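Side-chain contact in endo-beta-1,2-glucanase (Talaromyces funiculosus, PDB 6IMV), which hydrolyses beta-1,2-glucan from within the chain as an endo-acting glycoside hydrolase, and binds the disaccharide sophorose: residues L258-G263 against Y461-E466. Residues are numbered along the deposited sequence; the frame is centred on the assembly and turned at random.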
loop_
_atom_site.group_PDB
_atom_site.type_symbol
_atom_site.label_atom_id
_atom_site.label_comp_id
_atom_site.label_asym_id
_atom_site.label_seq_id
_atom_site.Cartn_x
_atom_site.Cartn_y
_atom_site.Cartn_z
ATOM N N LEU A 258 -4.974 18.022 -3.336
ATOM C CA LEU A 258 -5.289 19.199 -4.133
ATOM C C LEU A 258 -6.441 19.977 -3.496
ATOM O O LEU A 258 -6.361 21.197 -3.370
ATOM C CB LEU A 258 -5.645 18.788 -5.567
ATOM C CG LEU A 258 -4.462 18.502 -6.490
ATOM C CD1 LEU A 258 -4.940 17.905 -7.801
ATOM C CD2 LEU A 258 -3.657 19.772 -6.739
ATOM N N GLN A 259 -7.511 19.272 -3.108
ATOM C CA GLN A 259 -8.699 19.943 -2.586
ATOM C C GLN A 259 -8.351 20.741 -1.323
ATOM O O GLN A 259 -8.696 21.909 -1.225
ATOM C CB GLN A 259 -9.822 18.962 -2.262
ATOM C CG GLN A 259 -10.917 19.598 -1.415
ATOM C CD GLN A 259 -12.194 18.799 -1.402
ATOM O OE1 GLN A 259 -12.347 17.830 -2.133
ATOM N NE2 GLN A 259 -13.137 19.226 -0.576
ATOM N N PHE A 260 -7.717 20.097 -0.347
ATOM C CA PHE A 260 -7.497 20.726 0.936
ATOM C C PHE A 260 -6.364 21.758 0.884
ATOM O O PHE A 260 -6.450 22.748 1.586
ATOM C CB PHE A 260 -7.222 19.686 2.019
ATOM C CG PHE A 260 -8.410 18.820 2.339
ATOM C CD1 PHE A 260 -9.647 19.383 2.608
ATOM C CD2 PHE A 260 -8.286 17.439 2.387
ATOM C CE1 PHE A 260 -10.736 18.581 2.917
ATOM C CE2 PHE A 260 -9.378 16.638 2.685
ATOM C CZ PHE A 260 -10.603 17.209 2.954
ATOM N N PHE A 261 -5.317 21.515 0.085
ATOM C CA PHE A 261 -4.054 22.253 0.235
ATOM C C PHE A 261 -3.555 22.919 -1.055
ATOM O O PHE A 261 -2.574 23.657 -1.002
ATOM C CB PHE A 261 -2.972 21.306 0.752
ATOM C CG PHE A 261 -3.320 20.670 2.070
ATOM C CD1 PHE A 261 -3.606 21.460 3.173
ATOM C CD2 PHE A 261 -3.343 19.287 2.210
ATOM C CE1 PHE A 261 -3.928 20.879 4.389
ATOM C CE2 PHE A 261 -3.665 18.707 3.423
ATOM C CZ PHE A 261 -3.963 19.501 4.512
ATOM N N GLY A 262 -4.204 22.670 -2.194
ATOM C CA GLY A 262 -3.662 23.047 -3.483
ATOM C C GLY A 262 -3.948 24.494 -3.876
ATOM O O GLY A 262 -3.351 24.973 -4.830
ATOM N N GLY A 263 -4.869 25.160 -3.161
ATOM C CA GLY A 263 -5.323 26.510 -3.480
ATOM C C GLY A 263 -6.303 26.536 -4.648
ATOM O O GLY A 263 -6.349 27.498 -5.406
ATOM N N TYR A 461 -11.622 17.772 8.582
ATOM C CA TYR A 461 -12.311 16.489 8.798
ATOM C C TYR A 461 -13.783 16.569 8.360
ATOM O O TYR A 461 -14.282 15.675 7.662
ATOM C CB TYR A 461 -12.200 16.052 10.261
ATOM C CG TYR A 461 -12.943 14.775 10.554
ATOM C CD1 TYR A 461 -12.354 13.542 10.319
ATOM C CD2 TYR A 461 -14.248 14.798 11.023
ATOM C CE1 TYR A 461 -13.037 12.360 10.569
ATOM C CE2 TYR A 461 -14.943 13.624 11.274
ATOM C CZ TYR A 461 -14.336 12.403 11.041
ATOM O OH TYR A 461 -15.010 11.244 11.271
ATOM N N ASN A 462 -14.480 17.638 8.766
ATOM C CA ASN A 462 -15.915 17.772 8.481
ATOM C C ASN A 462 -16.139 17.835 6.967
ATOM O O ASN A 462 -17.092 17.231 6.470
ATOM C CB ASN A 462 -16.556 18.974 9.188
ATOM C CG ASN A 462 -16.713 18.742 10.675
ATOM O OD1 ASN A 462 -16.599 17.619 11.148
ATOM N ND2 ASN A 462 -16.965 19.799 11.426
ATOM N N THR A 463 -15.258 18.541 6.254
ATOM C CA THR A 463 -15.346 18.659 4.797
ATOM C C THR A 463 -15.190 17.284 4.137
ATOM O O THR A 463 -15.948 16.944 3.216
ATOM C CB THR A 463 -14.301 19.634 4.243
ATOM O OG1 THR A 463 -14.579 20.921 4.795
ATOM C CG2 THR A 463 -14.323 19.726 2.734
ATOM N N PHE A 464 -14.189 16.521 4.595
ATOM C CA PHE A 464 -13.945 15.162 4.116
ATOM C C PHE A 464 -15.232 14.332 4.220
ATOM O O PHE A 464 -15.718 13.765 3.224
ATOM C CB PHE A 464 -12.804 14.520 4.909
ATOM C CG PHE A 464 -12.554 13.068 4.593
ATOM C CD1 PHE A 464 -11.767 12.705 3.510
ATOM C CD2 PHE A 464 -13.100 12.063 5.379
ATOM C CE1 PHE A 464 -11.525 11.373 3.219
ATOM C CE2 PHE A 464 -12.858 10.725 5.089
ATOM C CZ PHE A 464 -12.075 10.384 4.006
ATOM N N VAL A 465 -15.796 14.288 5.429
ATOM C CA VAL A 465 -16.966 13.440 5.721
ATOM C C VAL A 465 -18.131 13.857 4.817
ATOM O O VAL A 465 -18.735 13.016 4.143
ATOM C CB VAL A 465 -17.356 13.469 7.211
ATOM C CG1 VAL A 465 -18.650 12.715 7.458
ATOM C CG2 VAL A 465 -16.240 12.917 8.097
ATOM N N GLU A 466 -18.430 15.160 4.793
ATOM C CA GLU A 466 -19.565 15.688 4.012
ATOM C C GLU A 466 -19.442 15.289 2.540
ATOM O O GLU A 466 -20.380 14.777 1.941
ATOM C CB GLU A 466 -19.620 17.215 4.120
ATOM C CG GLU A 466 -20.665 17.850 3.223
ATOM C CD GLU A 466 -20.729 19.359 3.326
ATOM O OE1 GLU A 466 -19.718 20.017 3.027
ATOM O OE2 GLU A 466 -21.781 19.860 3.723
#
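Phe260 and Thr463 bring the two helices together with their CA atoms 9.0 Å apart, a spacing that leaves the join to side chains; no hydrogen bond links the two segments. Residues 258-261 lie near the C-terminal end of helix 252-261 and run on into Gly262, whose N still bonds to Leu258 O, and Gly263, with positive phi, whereas 461-466 is the first part of helix 461-475. The Phe260 ring meets its neighbours at the rim, near its own plane: CE1 lies 3.8 Å from Thr463 CG2, and CZ is 4.0 Å from Phe464 CB. Thr463 CG2 stands anti to the backbone N, with OG1 beside it (chi1 -62°), which turns the methyl toward Phe260 and Gln259. These helices belong to the helix-rich part of the enzyme, consistent with an (alpha/alpha)6 barrel; the contact's centre lies about 22 Å from that of the chain. Gln259 reaches across fully extended (chi1 166°, chi2 164°), its NE2 touching Thr463 CG2 at 3.6 Å while OE1 accepts a hydrogen bond from Trp273 NE1, which probably restrains the amide's turn. Phe464 N lies as close to Phe260 CZ as its CB does; its ring turns off toward Tyr314, which it meets edge-to-face. Trp256, one turn before Phe260, meets both phenylalanine rings, lying nearly parallel to that of Phe260.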